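Local coordinates for protein tyrocidine synthetase 3 (Brevibacillus brevis, PDB 2JGP) that carries a peptidyl carrier domain and a condensation domain that probably forms peptide bonds during nonribosomal synthesis of the antibiotic tyrocidine, at residues A[5-10]-A[397-402]. Sequence-based numbering, arbitrary orientation.
Sequences VAPRSV and NALDAY. With NA (sodium ion), chain F.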
loop_
_atom_site.group_PDB
_atom_site.type_symbol
_atom_site.label_atom_id
_atom_site.label_comp_id
_atom_site.label_asym_id
_atom_site.label_seq_id
_atom_site.Cartn_x
_atom_site.Cartn_y
_atom_site.Cartn_z
ATOM N N VAL A 5 1.399 20.037 -13.550
ATOM C CA VAL A 5 2.001 18.817 -13.045
ATOM C C VAL A 5 1.176 18.375 -11.842
ATOM O O VAL A 5 1.055 19.110 -10.856
ATOM C CB VAL A 5 3.468 19.053 -12.659
ATOM C CG1 VAL A 5 4.029 17.847 -11.926
ATOM C CG2 VAL A 5 4.298 19.378 -13.914
ATOM N N ALA A 6 0.579 17.190 -11.923
ATOM C CA ALA A 6 -0.303 16.720 -10.853
ATOM C C ALA A 6 0.508 16.498 -9.574
ATOM O O ALA A 6 1.673 16.118 -9.654
ATOM C CB ALA A 6 -1.003 15.440 -11.265
ATOM N N PRO A 7 -0.101 16.736 -8.393
ATOM C CA PRO A 7 0.600 16.505 -7.122
ATOM C C PRO A 7 1.265 15.126 -7.064
ATOM O O PRO A 7 0.662 14.133 -7.478
ATOM C CB PRO A 7 -0.523 16.621 -6.089
ATOM C CG PRO A 7 -1.484 17.588 -6.713
ATOM C CD PRO A 7 -1.473 17.229 -8.173
ATOM N N ARG A 8 2.507 15.073 -6.590
ATOM C CA ARG A 8 3.313 13.842 -6.616
ATOM C C ARG A 8 3.642 13.321 -5.218
ATOM O O ARG A 8 4.296 12.283 -5.067
ATOM C CB ARG A 8 4.622 14.099 -7.355
ATOM C CG ARG A 8 4.444 14.630 -8.761
ATOM C CD ARG A 8 5.686 15.312 -9.245
ATOM N NE ARG A 8 5.958 16.547 -8.518
ATOM C CZ ARG A 8 6.907 17.415 -8.855
ATOM N NH1 ARG A 8 7.686 17.188 -9.908
ATOM N NH2 ARG A 8 7.088 18.511 -8.133
ATOM N N SER A 9 3.211 14.057 -4.201
ATOM C CA SER A 9 3.492 13.703 -2.823
ATOM C C SER A 9 2.337 14.148 -1.967
ATOM O O SER A 9 1.506 14.940 -2.407
ATOM C CB SER A 9 4.761 14.394 -2.335
ATOM O OG SER A 9 4.563 15.791 -2.227
ATOM N N VAL A 10 2.313 13.675 -0.726
ATOM C CA VAL A 10 1.247 14.049 0.201
ATOM C C VAL A 10 1.201 15.565 0.443
ATOM O O VAL A 10 0.124 16.143 0.446
ATOM C CB VAL A 10 1.344 13.246 1.543
ATOM C CG1 VAL A 10 2.645 13.571 2.284
ATOM C CG2 VAL A 10 0.145 13.520 2.422
ATOM N N ASN A 397 -11.202 12.624 -5.089
ATOM C CA ASN A 397 -11.364 11.787 -3.908
ATOM C C ASN A 397 -10.077 11.062 -3.543
ATOM O O ASN A 397 -9.813 10.821 -2.364
ATOM C CB ASN A 397 -12.509 10.795 -4.119
ATOM C CG ASN A 397 -13.861 11.470 -4.133
ATOM O OD1 ASN A 397 -14.068 12.489 -3.462
ATOM N ND2 ASN A 397 -14.790 10.924 -4.912
ATOM N N ALA A 398 -9.280 10.721 -4.554
ATOM C CA ALA A 398 -7.988 10.073 -4.333
ATOM C C ALA A 398 -7.015 11.036 -3.664
ATOM O O ALA A 398 -6.389 10.698 -2.657
ATOM C CB ALA A 398 -7.417 9.559 -5.643
ATOM N N LEU A 399 -6.909 12.240 -4.212
ATOM C CA LEU A 399 -6.051 13.264 -3.637
ATOM C C LEU A 399 -6.477 13.599 -2.207
ATOM O O LEU A 399 -5.631 13.726 -1.331
ATOM C CB LEU A 399 -6.062 14.528 -4.501
ATOM C CG LEU A 399 -5.377 14.398 -5.868
ATOM C CD1 LEU A 399 -5.586 15.661 -6.692
ATOM C CD2 LEU A 399 -3.894 14.111 -5.684
ATOM N N ASP A 400 -7.783 13.724 -1.982
ATOM C CA ASP A 400 -8.318 13.981 -0.641
ATOM C C ASP A 400 -7.957 12.835 0.297
ATOM O O ASP A 400 -7.566 13.065 1.439
ATOM C CB ASP A 400 -9.840 14.162 -0.676
ATOM C CG ASP A 400 -10.276 15.461 -1.341
ATOM O OD1 ASP A 400 -9.430 16.354 -1.560
ATOM O OD2 ASP A 400 -11.482 15.591 -1.650
ATOM N N ALA A 401 -8.079 11.604 -0.195
ATOM C CA ALA A 401 -7.731 10.415 0.584
ATOM C C ALA A 401 -6.251 10.414 0.955
ATOM O O ALA A 401 -5.897 10.201 2.116
ATOM C CB ALA A 401 -8.088 9.151 -0.197
ATOM N N TYR A 402 -5.391 10.666 -0.029
ATOM C CA TYR A 402 -3.948 10.725 0.216
ATOM C C TYR A 402 -3.592 11.850 1.196
ATOM O O TYR A 402 -2.715 11.679 2.044
ATOM C CB TYR A 402 -3.161 10.911 -1.084
ATOM C CG TYR A 402 -3.379 9.834 -2.134
ATOM C CD1 TYR A 402 -3.280 10.137 -3.488
ATOM C CD2 TYR A 402 -3.704 8.525 -1.781
ATOM C CE1 TYR A 402 -3.488 9.165 -4.465
ATOM C CE2 TYR A 402 -3.910 7.547 -2.757
ATOM C CZ TYR A 402 -3.800 7.879 -4.090
ATOM O OH TYR A 402 -4.011 6.926 -5.061
HETATM NA NA NA F . -8.015 17.663 -3.452
HETATM O O HOH W 1 -6.959 19.176 -4.892
HETATM O O HOH W 2 -6.794 16.999 -1.873
#
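Pro-7 and Val-10 meet Leu-399 and Tyr-402 in a small surface contact, one apolar touch and one of methyl to carbonyl, where the loop leading into helix 10-23 of the carrier part lies against helix 387-403 of the condensation domain. Together the two points bury 138 Å² counted over both segments. At the first, CB of Pro-7 rests on CD2 of Leu-399 at 4.2 Å. Leucine CG stands anti to its own carbonyl carbon (chi1 -69°), and chi2 of 174° carries CD1 out anti to CA, leaving CD2 as the branch turned to the proline. Pro-7 also packs on Glu-12 and Ala-13 of helix 10-23. The second point lies one helical turn further along, where Val-10 CG2 sits 3.4 Å from the backbone oxygen of Tyr-402. That oxygen also accepts a hydrogen bond from the side-chain amide of Gln-405, and Val-10 touches Gln-405 as well. Both touches are van der Waals contacts, with neither hydrogen bond nor salt bridge between the segments.

What meets here are the two domains of one PCP-C bidomain. Helix 10-23 opens the carrier's small helical bundle, with 41-55, 61-66 and 70-79; helix 387-403 belongs to the condensation domain, of the CoA-dependent acyltransferase clan. Ser-9 is the N-cap of helix 10-23, its OG hydrogen-bonded to the backbone N of Glu-12. Tyr-402 starts toward the loop, but its ring swings off and has Ala-398 O 3.1 Å above one face, offset toward the rim.

Beside Leu-399 sits a sodium ion, 3.8 Å from the leucine CB. OD1 of Asp-400 binds this ion at 2.7 Å; Gln-396, one turn earlier on the helix, supplies OE1. Water 1 lies 2.3 Å and water 2 2.1 Å from the sodium.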